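Local coordinates for myosin-17 (Arabidopsis thaliana, PDB 7KFL), which is a plant class XI myosin whose globular tail, the part crystallised, is a cargo-binding domain that probably links the actin-based motor to its cargo, at residues Lys17-Asn22 against Asp55-Thr60; Asn70-Ala75 against Leu226-Ala231; Leu85-Arg90 against Thr138-Leu143; Val306-Ile311 against Tyr336-Met341. All coordinates share one frame; numbering follows the deposited sequence.

Interaction 1. Residues Lys17-Asn22 against Asp55-Thr60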
loop_
_atom_site.group_PDB
_atom_site.type_symbol
_atom_site.label_atom_id
_atom_site.label_comp_id
_atom_site.label_asym_id
_atom_site.label_seq_id
_atom_site.Cartn_x
_atom_site.Cartn_y
_atom_site.Cartn_z
ATOM N N LYS A 17 -8.157 -18.535 -23.532
ATOM C CA LYS A 17 -8.292 -17.562 -24.650
ATOM C C LYS A 17 -9.288 -16.459 -24.268
ATOM O O LYS A 17 -9.067 -15.309 -24.692
ATOM C CB LYS A 17 -8.700 -18.280 -25.940
ATOM C CG LYS A 17 -8.523 -17.479 -27.227
ATOM C CD LYS A 17 -7.168 -16.797 -27.394
ATOM C CE LYS A 17 -5.980 -17.611 -26.909
ATOM N NZ LYS A 17 -4.710 -16.860 -27.055
ATOM N N CYS A 18 -10.322 -16.788 -23.487
ATOM C CA CYS A 18 -11.349 -15.829 -22.994
ATOM C C CYS A 18 -10.749 -14.903 -21.928
ATOM O O CYS A 18 -10.962 -13.678 -22.029
ATOM C CB CYS A 18 -12.564 -16.559 -22.437
ATOM S SG CYS A 18 -13.495 -17.454 -23.708
ATOM N N ILE A 19 -10.029 -15.460 -20.947
ATOM C CA ILE A 19 -9.476 -14.703 -19.780
ATOM C C ILE A 19 -8.140 -14.047 -20.161
ATOM O O ILE A 19 -7.643 -13.242 -19.351
ATOM C CB ILE A 19 -9.362 -15.593 -18.524
ATOM C CG1 ILE A 19 -8.374 -16.750 -18.695
ATOM C CG2 ILE A 19 -10.737 -16.089 -18.103
ATOM C CD1 ILE A 19 -7.922 -17.368 -17.391
ATOM N N SER A 20 -7.583 -14.364 -21.338
ATOM C CA SER A 20 -6.400 -13.677 -21.930
ATOM C C SER A 20 -6.819 -12.319 -22.508
ATOM O O SER A 20 -5.964 -11.416 -22.561
ATOM C CB SER A 20 -5.726 -14.526 -22.976
ATOM O OG SER A 20 -5.006 -15.591 -22.374
ATOM N N GLN A 21 -8.078 -12.191 -22.937
ATOM C CA GLN A 21 -8.668 -10.929 -23.457
ATOM C C GLN A 21 -9.174 -10.075 -22.289
ATOM O O GLN A 21 -9.407 -10.634 -21.197
ATOM C CB GLN A 21 -9.840 -11.223 -24.393
ATOM C CG GLN A 21 -9.463 -12.016 -25.635
ATOM C CD GLN A 21 -10.683 -12.541 -26.352
ATOM O OE1 GLN A 21 -11.813 -12.148 -26.065
ATOM N NE2 GLN A 21 -10.461 -13.440 -27.297
ATOM N N ASN A 22 -9.358 -8.773 -22.524
ATOM C CA ASN A 22 -10.007 -7.842 -21.564
ATOM C C ASN A 22 -11.519 -8.097 -21.592
ATOM O O ASN A 22 -12.170 -7.691 -22.574
ATOM C CB ASN A 22 -9.675 -6.380 -21.871
ATOM C CG ASN A 22 -10.322 -5.405 -20.909
ATOM O OD1 ASN A 22 -10.947 -5.804 -19.926
ATOM N ND2 ASN A 22 -10.176 -4.119 -21.181
ATOM N N ASP A 55 -3.797 -24.851 -12.893
ATOM C CA ASP A 55 -2.415 -24.502 -13.323
ATOM C C ASP A 55 -2.473 -23.479 -14.463
ATOM O O ASP A 55 -1.690 -22.509 -14.428
ATOM C CB ASP A 55 -1.628 -25.739 -13.770
ATOM C CG ASP A 55 -1.027 -26.548 -12.634
ATOM O OD1 ASP A 55 -1.032 -26.052 -11.487
ATOM O OD2 ASP A 55 -0.549 -27.665 -12.908
ATOM N N ARG A 56 -3.373 -23.689 -15.425
ATOM C CA ARG A 56 -3.456 -22.897 -16.680
ATOM C C ARG A 56 -4.028 -21.507 -16.386
ATOM O O ARG A 56 -3.563 -20.542 -17.026
ATOM C CB ARG A 56 -4.280 -23.662 -17.718
ATOM C CG ARG A 56 -3.613 -24.953 -18.170
ATOM C CD ARG A 56 -3.881 -25.288 -19.621
ATOM N NE ARG A 56 -3.493 -24.209 -20.519
ATOM C CZ ARG A 56 -3.789 -24.160 -21.813
ATOM N NH1 ARG A 56 -4.479 -25.136 -22.378
ATOM N NH2 ARG A 56 -3.392 -23.130 -22.542
ATOM N N ILE A 57 -4.992 -21.409 -15.465
ATOM C CA ILE A 57 -5.498 -20.112 -14.926
ATOM C C ILE A 57 -4.309 -19.352 -14.325
ATOM O O ILE A 57 -4.101 -18.185 -14.708
ATOM C CB ILE A 57 -6.629 -20.323 -13.895
ATOM C CG1 ILE A 57 -7.915 -20.823 -14.560
ATOM C CG2 ILE A 57 -6.877 -19.052 -13.092
ATOM C CD1 ILE A 57 -8.962 -21.317 -13.587
ATOM N N ILE A 58 -3.557 -19.998 -13.426
ATOM C CA ILE A 58 -2.409 -19.388 -12.691
ATOM C C ILE A 58 -1.359 -18.924 -13.709
ATOM O O ILE A 58 -0.889 -17.776 -13.583
ATOM C CB ILE A 58 -1.826 -20.371 -11.654
ATOM C CG1 ILE A 58 -2.816 -20.656 -10.520
ATOM C CG2 ILE A 58 -0.488 -19.881 -11.118
ATOM C CD1 ILE A 58 -3.103 -19.473 -9.620
ATOM N N GLN A 59 -1.015 -19.781 -14.677
ATOM C CA GLN A 59 -0.007 -19.497 -15.736
ATOM C C GLN A 59 -0.436 -18.264 -16.542
ATOM O O GLN A 59 0.434 -17.427 -16.850
ATOM C CB GLN A 59 0.171 -20.713 -16.645
ATOM C CG GLN A 59 0.987 -21.829 -16.006
ATOM C CD GLN A 59 0.830 -23.155 -16.714
ATOM O OE1 GLN A 59 0.199 -23.252 -17.767
ATOM N NE2 GLN A 59 1.410 -24.195 -16.135
ATOM N N THR A 60 -1.728 -18.160 -16.860
ATOM C CA THR A 60 -2.328 -17.043 -17.639
ATOM C C THR A 60 -2.107 -15.727 -16.882
ATOM O O THR A 60 -1.555 -14.784 -17.491
ATOM C CB THR A 60 -3.809 -17.317 -17.934
ATOM O OG1 THR A 60 -3.884 -18.548 -18.654
ATOM C CG2 THR A 60 -4.477 -16.219 -18.732
#

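Interaction 2. Residues Asn70-Ala75 against Leu226-Ala231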
loop_
_atom_site.group_PDB
_atom_site.type_symbol
_atom_site.label_atom_id
_atom_site.label_comp_id
_atom_site.label_asym_id
_atom_site.label_seq_id
_atom_site.Cartn_x
_atom_site.Cartn_y
_atom_site.Cartn_z
ATOM N N ASN A 70 3.107 -2.726 -16.369
ATOM C CA ASN A 70 2.100 -3.775 -16.048
ATOM C C ASN A 70 1.019 -3.203 -15.122
ATOM O O ASN A 70 0.304 -4.005 -14.501
ATOM C CB ASN A 70 2.767 -5.004 -15.417
ATOM C CG ASN A 70 3.717 -4.665 -14.284
ATOM O OD1 ASN A 70 3.899 -3.498 -13.942
ATOM N ND2 ASN A 70 4.329 -5.678 -13.694
ATOM N N ASN A 71 0.883 -1.876 -15.048
ATOM C CA ASN A 71 0.004 -1.199 -14.056
ATOM C C ASN A 71 -1.464 -1.529 -14.348
ATOM O O ASN A 71 -2.194 -1.855 -13.390
ATOM C CB ASN A 71 0.251 0.312 -14.008
ATOM C CG ASN A 71 1.293 0.697 -12.981
ATOM O OD1 ASN A 71 1.343 0.121 -11.897
ATOM N ND2 ASN A 71 2.123 1.675 -13.304
ATOM N N GLU A 72 -1.872 -1.450 -15.617
ATOM C CA GLU A 72 -3.274 -1.679 -16.058
ATOM C C GLU A 72 -3.637 -3.154 -15.854
ATOM O O GLU A 72 -4.716 -3.421 -15.290
ATOM C CB GLU A 72 -3.455 -1.259 -17.518
ATOM C CG GLU A 72 -3.225 0.224 -17.756
ATOM C CD GLU A 72 -3.524 0.692 -19.170
ATOM O OE1 GLU A 72 -4.545 0.243 -19.738
ATOM O OE2 GLU A 72 -2.734 1.502 -19.706
ATOM N N VAL A 73 -2.760 -4.066 -16.285
ATOM C CA VAL A 73 -2.960 -5.545 -16.191
ATOM C C VAL A 73 -2.904 -5.985 -14.719
ATOM O O VAL A 73 -3.603 -6.965 -14.381
ATOM C CB VAL A 73 -1.949 -6.313 -17.069
ATOM C CG1 VAL A 73 -0.515 -6.151 -16.591
ATOM C CG2 VAL A 73 -2.304 -7.786 -17.186
ATOM N N LEU A 74 -2.119 -5.297 -13.878
ATOM C CA LEU A 74 -2.002 -5.589 -12.421
ATOM C C LEU A 74 -3.286 -5.174 -11.697
ATOM O O LEU A 74 -3.802 -5.985 -10.907
ATOM C CB LEU A 74 -0.793 -4.859 -11.827
ATOM C CG LEU A 74 0.548 -5.580 -11.963
ATOM C CD1 LEU A 74 1.698 -4.631 -11.666
ATOM C CD2 LEU A 74 0.610 -6.795 -11.050
ATOM N N ALA A 75 -3.764 -3.952 -11.936
ATOM C CA ALA A 75 -5.013 -3.403 -11.353
ATOM C C ALA A 75 -6.193 -4.299 -11.747
ATOM O O ALA A 75 -7.055 -4.572 -10.880
ATOM C CB ALA A 75 -5.216 -1.979 -11.812
ATOM N N LEU A 226 -4.860 5.698 -7.782
ATOM C CA LEU A 226 -6.222 5.704 -7.181
ATOM C C LEU A 226 -7.265 5.508 -8.292
ATOM O O LEU A 226 -8.105 4.603 -8.155
ATOM C CB LEU A 226 -6.447 7.016 -6.421
ATOM C CG LEU A 226 -7.834 7.199 -5.806
ATOM C CD1 LEU A 226 -8.195 6.034 -4.897
ATOM C CD2 LEU A 226 -7.919 8.510 -5.041
ATOM N N ASN A 227 -7.190 6.304 -9.361
ATOM C CA ASN A 227 -8.188 6.323 -10.467
ATOM C C ASN A 227 -8.089 5.025 -11.281
ATOM O O ASN A 227 -9.141 4.555 -11.766
ATOM C CB ASN A 227 -8.023 7.559 -11.356
ATOM C CG ASN A 227 -8.366 8.851 -10.645
ATOM O OD1 ASN A 227 -9.293 8.898 -9.840
ATOM N ND2 ASN A 227 -7.628 9.910 -10.937
ATOM N N LEU A 228 -6.877 4.474 -11.421
ATOM C CA LEU A 228 -6.598 3.213 -12.164
ATOM C C LEU A 228 -7.238 2.026 -11.436
ATOM O O LEU A 228 -7.660 1.070 -12.118
ATOM C CB LEU A 228 -5.082 3.023 -12.281
ATOM C CG LEU A 228 -4.623 1.704 -12.902
ATOM C CD1 LEU A 228 -5.153 1.552 -14.319
ATOM C CD2 LEU A 228 -3.107 1.604 -12.887
ATOM N N MET A 229 -7.278 2.072 -10.103
ATOM C CA MET A 229 -7.853 0.995 -9.257
ATOM C C MET A 229 -9.363 1.213 -9.105
ATOM O O MET A 229 -10.079 0.212 -8.925
ATOM C CB MET A 229 -7.172 0.961 -7.887
ATOM C CG MET A 229 -5.755 0.415 -7.953
ATOM S SD MET A 229 -5.005 0.196 -6.325
ATOM C CE MET A 229 -4.861 1.900 -5.792
ATOM N N LYS A 230 -9.827 2.462 -9.193
ATOM C CA LYS A 230 -11.274 2.810 -9.184
ATOM C C LYS A 230 -11.897 2.390 -10.523
ATOM O O LYS A 230 -13.027 1.860 -10.501
ATOM C CB LYS A 230 -11.464 4.301 -8.890
ATOM C CG LYS A 230 -11.185 4.697 -7.447
ATOM C CD LYS A 230 -11.277 6.181 -7.190
ATOM C CE LYS A 230 -12.701 6.692 -7.223
ATOM N NZ LYS A 230 -12.789 8.094 -6.749
ATOM N N ALA A 231 -11.173 2.593 -11.630
ATOM C CA ALA A 231 -11.565 2.194 -13.004
ATOM C C ALA A 231 -11.699 0.670 -13.093
ATOM O O ALA A 231 -12.558 0.201 -13.865
ATOM C CB ALA A 231 -10.550 2.696 -14.002
#

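Interaction 3. Residues Leu85-Arg90 against Thr138-Leu143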
loop_
_atom_site.group_PDB
_atom_site.type_symbol
_atom_site.label_atom_id
_atom_site.label_comp_id
_atom_site.label_asym_id
_atom_site.label_seq_id
_atom_site.Cartn_x
_atom_site.Cartn_y
_atom_site.Cartn_z
ATOM N N LEU A 85 -11.168 -15.230 -5.309
ATOM C CA LEU A 85 -10.786 -15.755 -3.970
ATOM C C LEU A 85 -11.972 -15.630 -3.004
ATOM O O LEU A 85 -12.161 -16.556 -2.191
ATOM C CB LEU A 85 -9.557 -15.005 -3.449
ATOM C CG LEU A 85 -8.216 -15.539 -3.948
ATOM C CD1 LEU A 85 -7.111 -14.513 -3.758
ATOM C CD2 LEU A 85 -7.859 -16.847 -3.256
ATOM N N LEU A 86 -12.734 -14.536 -3.093
ATOM C CA LEU A 86 -13.957 -14.291 -2.278
ATOM C C LEU A 86 -14.958 -15.427 -2.526
ATOM O O LEU A 86 -15.511 -15.951 -1.539
ATOM C CB LEU A 86 -14.537 -12.917 -2.648
ATOM C CG LEU A 86 -15.762 -12.426 -1.868
ATOM C CD1 LEU A 86 -17.043 -12.609 -2.669
ATOM C CD2 LEU A 86 -15.888 -13.084 -0.503
ATOM N N LEU A 87 -15.152 -15.814 -3.792
ATOM C CA LEU A 87 -16.066 -16.914 -4.205
ATOM C C LEU A 87 -15.515 -18.247 -3.682
ATOM O O LEU A 87 -16.289 -18.991 -3.049
ATOM C CB LEU A 87 -16.198 -16.929 -5.732
ATOM C CG LEU A 87 -16.804 -15.676 -6.363
ATOM C CD1 LEU A 87 -16.486 -15.608 -7.849
ATOM C CD2 LEU A 87 -18.306 -15.619 -6.134
ATOM N N LEU A 88 -14.228 -18.520 -3.930
ATOM C CA LEU A 88 -13.510 -19.742 -3.467
ATOM C C LEU A 88 -13.589 -19.851 -1.938
ATOM O O LEU A 88 -13.815 -20.971 -1.447
ATOM C CB LEU A 88 -12.049 -19.689 -3.930
ATOM C CG LEU A 88 -11.808 -19.803 -5.435
ATOM C CD1 LEU A 88 -10.322 -19.922 -5.729
ATOM C CD2 LEU A 88 -12.559 -20.981 -6.038
ATOM N N GLN A 89 -13.401 -18.734 -1.225
ATOM C CA GLN A 89 -13.405 -18.664 0.264
ATOM C C GLN A 89 -14.765 -19.117 0.808
ATOM O O GLN A 89 -14.777 -19.775 1.864
ATOM C CB GLN A 89 -13.080 -17.244 0.735
ATOM C CG GLN A 89 -13.190 -17.041 2.243
ATOM C CD GLN A 89 -12.157 -17.815 3.025
ATOM O OE1 GLN A 89 -11.092 -18.165 2.515
ATOM N NE2 GLN A 89 -12.459 -18.083 4.286
ATOM N N ARG A 90 -15.859 -18.775 0.119
ATOM C CA ARG A 90 -17.256 -19.041 0.561
ATOM C C ARG A 90 -17.780 -20.352 -0.043
ATOM O O ARG A 90 -18.924 -20.721 0.286
ATOM C CB ARG A 90 -18.169 -17.878 0.163
ATOM C CG ARG A 90 -17.882 -16.571 0.890
ATOM C CD ARG A 90 -18.834 -15.468 0.463
ATOM N NE ARG A 90 -18.513 -14.173 1.054
ATOM C CZ ARG A 90 -19.136 -13.028 0.772
ATOM N NH1 ARG A 90 -20.128 -12.998 -0.103
ATOM N NH2 ARG A 90 -18.758 -11.908 1.365
ATOM N N THR A 138 -22.077 -12.007 -14.511
ATOM C CA THR A 138 -21.778 -11.567 -13.121
ATOM C C THR A 138 -22.944 -11.906 -12.182
ATOM O O THR A 138 -22.751 -11.787 -10.956
ATOM C CB THR A 138 -21.414 -10.078 -13.095
ATOM O OG1 THR A 138 -22.495 -9.345 -13.672
ATOM C CG2 THR A 138 -20.127 -9.790 -13.836
ATOM N N LYS A 139 -24.098 -12.310 -12.726
ATOM C CA LYS A 139 -25.240 -12.867 -11.948
ATOM C C LYS A 139 -24.988 -14.362 -11.731
ATOM O O LYS A 139 -25.078 -15.115 -12.719
ATOM C CB LYS A 139 -26.571 -12.642 -12.676
ATOM C CG LYS A 139 -27.781 -13.340 -12.062
ATOM C CD LYS A 139 -27.929 -13.121 -10.566
ATOM C CE LYS A 139 -29.192 -13.733 -9.995
ATOM N NZ LYS A 139 -29.090 -13.924 -8.529
ATOM N N LEU A 140 -24.703 -14.773 -10.490
ATOM C CA LEU A 140 -24.300 -16.166 -10.152
ATOM C C LEU A 140 -25.305 -16.775 -9.166
ATOM O O LEU A 140 -25.717 -16.069 -8.221
ATOM C CB LEU A 140 -22.866 -16.192 -9.602
ATOM C CG LEU A 140 -22.306 -14.881 -9.043
ATOM C CD1 LEU A 140 -22.752 -14.660 -7.606
ATOM C CD2 LEU A 140 -20.787 -14.866 -9.134
ATOM N N ASP A 141 -25.687 -18.035 -9.408
ATOM C CA ASP A 141 -26.569 -18.853 -8.531
ATOM C C ASP A 141 -26.013 -18.793 -7.105
ATOM O O ASP A 141 -24.791 -19.001 -6.945
ATOM C CB ASP A 141 -26.667 -20.296 -9.039
ATOM C CG ASP A 141 -27.606 -21.182 -8.236
ATOM O OD1 ASP A 141 -28.690 -20.695 -7.853
ATOM O OD2 ASP A 141 -27.248 -22.355 -8.002
ATOM N N ASP A 142 -26.875 -18.506 -6.122
ATOM C CA ASP A 142 -26.487 -18.278 -4.703
ATOM C C ASP A 142 -25.474 -19.357 -4.299
ATOM O O ASP A 142 -25.800 -20.555 -4.438
ATOM C CB ASP A 142 -27.712 -18.246 -3.781
ATOM C CG ASP A 142 -27.612 -17.219 -2.664
ATOM O OD1 ASP A 142 -26.487 -16.993 -2.171
ATOM O OD2 ASP A 142 -28.658 -16.644 -2.304
ATOM N N LEU A 143 -24.292 -18.937 -3.835
ATOM C CA LEU A 143 -23.103 -19.806 -3.611
ATOM C C LEU A 143 -23.496 -21.012 -2.748
ATOM O O LEU A 143 -24.165 -20.806 -1.717
ATOM C CB LEU A 143 -21.992 -18.995 -2.932
ATOM C CG LEU A 143 -21.475 -17.776 -3.699
ATOM C CD1 LEU A 143 -20.349 -17.099 -2.933
ATOM C CD2 LEU A 143 -21.010 -18.155 -5.097
#

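Interaction 4. Residues Val306-Ile311 against Tyr336-Met341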
loop_
_atom_site.group_PDB
_atom_site.type_symbol
_atom_site.label_atom_id
_atom_site.label_comp_id
_atom_site.label_asym_id
_atom_site.label_seq_id
_atom_site.Cartn_x
_atom_site.Cartn_y
_atom_site.Cartn_z
ATOM N N VAL A 306 8.015 18.133 12.071
ATOM C CA VAL A 306 7.855 19.433 11.352
ATOM C C VAL A 306 7.208 20.446 12.306
ATOM O O VAL A 306 7.644 21.613 12.309
ATOM C CB VAL A 306 7.043 19.257 10.056
ATOM C CG1 VAL A 306 6.497 20.573 9.523
ATOM C CG2 VAL A 306 7.866 18.557 8.990
ATOM N N GLY A 307 6.208 20.008 13.078
ATOM C CA GLY A 307 5.557 20.810 14.132
ATOM C C GLY A 307 6.575 21.384 15.106
ATOM O O GLY A 307 6.404 22.549 15.521
ATOM N N PHE A 308 7.600 20.598 15.454
ATOM C CA PHE A 308 8.723 21.010 16.338
ATOM C C PHE A 308 9.583 22.056 15.621
ATOM O O PHE A 308 9.801 23.130 16.203
ATOM C CB PHE A 308 9.561 19.802 16.768
ATOM C CG PHE A 308 10.777 20.149 17.590
ATOM C CD1 PHE A 308 10.664 20.425 18.944
ATOM C CD2 PHE A 308 12.035 20.209 17.007
ATOM C CE1 PHE A 308 11.783 20.749 19.698
ATOM C CE2 PHE A 308 13.152 20.536 17.760
ATOM C CZ PHE A 308 13.024 20.805 19.104
ATOM N N LEU A 309 10.041 21.756 14.400
ATOM C CA LEU A 309 11.006 22.591 13.626
ATOM C C LEU A 309 10.481 24.023 13.447
ATOM O O LEU A 309 11.322 24.941 13.386
ATOM C CB LEU A 309 11.274 21.943 12.262
ATOM C CG LEU A 309 12.167 20.703 12.268
ATOM C CD1 LEU A 309 12.215 20.072 10.886
ATOM C CD2 LEU A 309 13.576 21.027 12.743
ATOM N N VAL A 310 9.158 24.213 13.355
ATOM C CA VAL A 310 8.523 25.525 13.013
ATOM C C VAL A 310 8.026 26.242 14.278
ATOM O O VAL A 310 7.622 27.413 14.143
ATOM C CB VAL A 310 7.374 25.368 11.996
ATOM C CG1 VAL A 310 7.841 24.686 10.718
ATOM C CG2 VAL A 310 6.164 24.654 12.585
ATOM N N ILE A 311 8.024 25.586 15.445
ATOM C CA ILE A 311 7.474 26.178 16.703
ATOM C C ILE A 311 8.356 27.370 17.094
ATOM O O ILE A 311 9.590 27.269 16.945
ATOM C CB ILE A 311 7.351 25.139 17.839
ATOM C CG1 ILE A 311 6.266 25.533 18.847
ATOM C CG2 ILE A 311 8.685 24.898 18.533
ATOM C CD1 ILE A 311 4.852 25.351 18.341
ATOM N N TYR A 336 16.394 14.309 20.544
ATOM C CA TYR A 336 17.779 14.734 20.878
ATOM C C TYR A 336 18.530 15.084 19.588
ATOM O O TYR A 336 19.090 16.192 19.515
ATOM C CB TYR A 336 18.508 13.654 21.682
ATOM C CG TYR A 336 19.957 13.965 21.961
ATOM C CD1 TYR A 336 20.323 14.807 22.998
ATOM C CD2 TYR A 336 20.967 13.429 21.176
ATOM C CE1 TYR A 336 21.652 15.105 23.254
ATOM C CE2 TYR A 336 22.301 13.716 21.416
ATOM C CZ TYR A 336 22.646 14.556 22.461
ATOM O OH TYR A 336 23.959 14.843 22.703
ATOM N N ARG A 337 18.533 14.173 18.611
ATOM C CA ARG A 337 19.189 14.364 17.288
ATOM C C ARG A 337 18.648 15.645 16.640
ATOM O O ARG A 337 19.463 16.511 16.269
ATOM C CB ARG A 337 18.962 13.140 16.393
ATOM C CG ARG A 337 19.427 13.306 14.952
ATOM C CD ARG A 337 20.895 13.665 14.840
ATOM N NE ARG A 337 21.750 12.614 15.376
ATOM C CZ ARG A 337 22.255 11.596 14.680
ATOM N NH1 ARG A 337 21.996 11.459 13.389
ATOM N NH2 ARG A 337 23.019 10.705 15.287
ATOM N N ILE A 338 17.321 15.760 16.529
ATOM C CA ILE A 338 16.620 16.926 15.911
ATOM C C ILE A 338 17.010 18.196 16.679
ATOM O O ILE A 338 17.352 19.194 16.022
ATOM C CB ILE A 338 15.091 16.701 15.872
ATOM C CG1 ILE A 338 14.716 15.570 14.910
ATOM C CG2 ILE A 338 14.354 17.988 15.525
ATOM C CD1 ILE A 338 13.288 15.086 15.049
ATOM N N SER A 339 16.974 18.147 18.014
ATOM C CA SER A 339 17.252 19.286 18.931
ATOM C C SER A 339 18.711 19.751 18.813
ATOM O O SER A 339 18.938 20.973 18.823
ATOM C CB SER A 339 16.913 18.923 20.357
ATOM O OG SER A 339 15.516 18.713 20.507
ATOM N N THR A 340 19.663 18.818 18.718
ATOM C CA THR A 340 21.127 19.095 18.746
ATOM C C THR A 340 21.641 19.463 17.347
ATOM O O THR A 340 22.685 20.133 17.274
ATOM C CB THR A 340 21.908 17.906 19.316
ATOM O OG1 THR A 340 21.557 16.740 18.570
ATOM C CG2 THR A 340 21.637 17.681 20.787
ATOM N N MET A 341 20.949 19.032 16.287
ATOM C CA MET A 341 21.359 19.249 14.870
ATOM C C MET A 341 20.625 20.465 14.284
ATOM O O MET A 341 21.052 20.939 13.211
ATOM C CB MET A 341 21.057 18.006 14.028
ATOM C CG MET A 341 22.002 17.822 12.858
ATOM S SD MET A 341 21.919 16.150 12.169
ATOM C CE MET A 341 20.244 16.141 11.531
#

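Interaction 1. Residues Lys17-Asn22 against Asp55-Thr60
Ile19 and Thr60 meet through branches set by their first torsions. CG1 of Ile19 sits between the backbone N and the carbonyl carbon (chi1 64°), a cramped setting for a beta-branched residue, and from there the chain runs on nearly extended to bring CD1 against the methyl of Thr60. Thr60 in turn is rotated with OG1 beside its own backbone N and CG2 anti to it (chi1 -58°), which sends the methyl across to helix 4-20 and turns the hydroxyl back along helix 53-65. CD1 of Ile19 lies 3.9 Å from CG2 of Thr60, the two side chains crossing at about a right angle. The same methyl also touches Ser20, whose OG stands 3.7 Å from CG2 of Thr60. That hydroxyl has its bond elsewhere, with the carbonyl of Val16 one turn earlier in its helix. Further along, CD1 of Ile19 brushes the flank of Ile57, 4.5 Å from its CG1; both isoleucines also rest on Ile36 of helix 31-43. Thr60 OG1 donates to the carbonyl O of Arg56 at 2.6 Å, and Thr60 N reaches this oxygen from the opposite face of the carbonyl plane. The contact thus packs the C-terminal end of helix 4-20 on helix 53-65 within the helical globular tail, and Arg56 adds a salt bridge to Asp13 of helix 4-20. With both hydroxyls bonded inside their own helices, the two segments meet without a hydrogen bond between them, and their adhesion here rests on van der Waals contact of methyl groups.

Interaction 2. Residues Asn70-Ala75 against Leu226-Ala231
Leu228 of segment 226-231 meets Asn71, Glu72 and Ala75 of segment 70-75, its branches divided between the three. Just ahead of the segment, Tyr225 OH is bonded to Asn71 ND2, which adds a polar link beside the leucine. Leu226 comes first in the segment and packs on Val239 and Phe243 of helix 236-260. In Leu228, CG lies anti to the backbone N (chi1 174°), pointing the isobutyl group at the first turn of helix 71-89. CD2 settles over Asn71, 3.6 Å from its backbone O and 3.8 Å from its CB. CD1 takes the other flank, 4.1 Å from CA of Glu72 and close to CG of that residue, whose side chain it crosses at about a right angle. Between them CG of Leu228 stands 3.9 Å from CB of Ala75, so a small residue faces the fork of the leucine. An alanine in place of Leu228 removes CG and both methyls and would probably leave Asn71, Glu72 and Ala75 without their apolar partner and open a gap. Next in sequence, Met229 has its CA 5.6 Å from CA of Ala75, the nearest such pair across the contact, yet its side chain leads off to Val239 and Phe243. The axes of the short segments 71-75 and 226-231 approach to 9.6 Å, at 47° between their directions, joining the start of helix 71-89 to the end of helix 205-231, while helix 150-186 packs on Leu74.

Interaction 3. Residues Leu85-Arg90 against Thr138-Leu143
Leu87, in the last turn of helix 71-89, and Arg90, which follows soon after, face an irregular segment, 138-143, whose backbone from Leu140 to Leu143 is stretched out without forming a strand, with psi angles near 130°. The two chains stay well apart, the closest alpha carbons being Arg90 CA and Leu143 CA at 7.2 Å, and no hydrogen bond joins them, so side chains span the space. CG of Leu87 lies beside its backbone N (chi1 -62°), and the remaining torsion delivers CD2 to both leucines of segment 138-143. That methyl stands 3.8 Å from CD2 of Leu143, the side chains crossing at about a right angle, and 4.0 Å from CD2 of Leu140. The arrangement belongs to the helical globular tail of this myosin: the loop passes over the end of helix 71-89 on its way to strand 146-147, which pairs in parallel with strand 92-93 just beyond the helix. Tyr37 of helix 31-43 touches both Leu87 and Leu143 and so borders the same apolar patch. The second methyl of Leu143, CD1, turns to the aliphatic part of Arg90, 3.9 Å from its CB and 4.1 Å from its CD. Extended from CG to NE, Arg90 carries its guanidinium away from Leu143, and NH2 bonds to the carbonyl O of Ser392 in helix 388-393. CD2 of Leu86, four residues earlier, lies 3.1 Å above one face of that guanidinium, offset toward its rim.

Interaction 4. Residues Val306-Ile311 against Tyr336-Met341
Phe308 and Ile338 join helices 300-309 and 332-341 inside the DIL domain, the sequence family that covers this part of the mainly helical tail. From CB, which points at the opposite helix, the Phe308 side chain sets out with CG anti to the backbone N (chi1 176°), and this carries the ring across. The CD2, CE2 and CZ atoms do the touching: CD2 lies 3.5 Å from CG2 of Ile338, and CE2 follows at 3.6 Å from the same methyl. At the tip, CZ comes 3.5 Å from OG of Ser339, a hydroxyl already bonded to the carbonyl O of Leu335 in its own helix. Both the methyl and the hydroxyl approach the ring obliquely. An alanine in place of Phe308 lacks the ring and is likely to leave Ile338 CG2 and Ser339 without their partner, opening a gap between the helices. Val352, from a loop, touches both Phe308 and Ser339 and continues the packing around them. Leu309 adds a lighter contact to the same branch of Ile338, its CD2 4.2 Å from CG2, with the two side chains crossing at about a right angle; beyond them, Leu258 and Leu259 of helix 236-260 touch Leu309 and Ile338 respectively. One turn back from Thr340, the carbonyl of Tyr336 takes two bonds from that threonine, one from its backbone N and one from its side chain, with Thr340 OG1 2.7 Å from Tyr336 O.

Overall arrangement
Interactions 1, 2 and 3 lie on one side of the chain's centre and interaction 4 on the other, its centre about 54 Å from those of 1 and 3. Interactions 2 and 3 share helix 71-89, at its start and at its end; helix 53-65 of interaction 1 precedes that helix in the chain. Only interaction 4 has all its touching residues buried, and only it has a ring among the residues that meet across it; there a hydroxyl, of Ser339, meets that ring. The others mix buried and exposed residues, and polar side chains lend carbons: Thr60 in interaction 1, Glu72 in 2, Arg90 in 3. Three contacts join helix to helix; interaction 3 sets a loop against one.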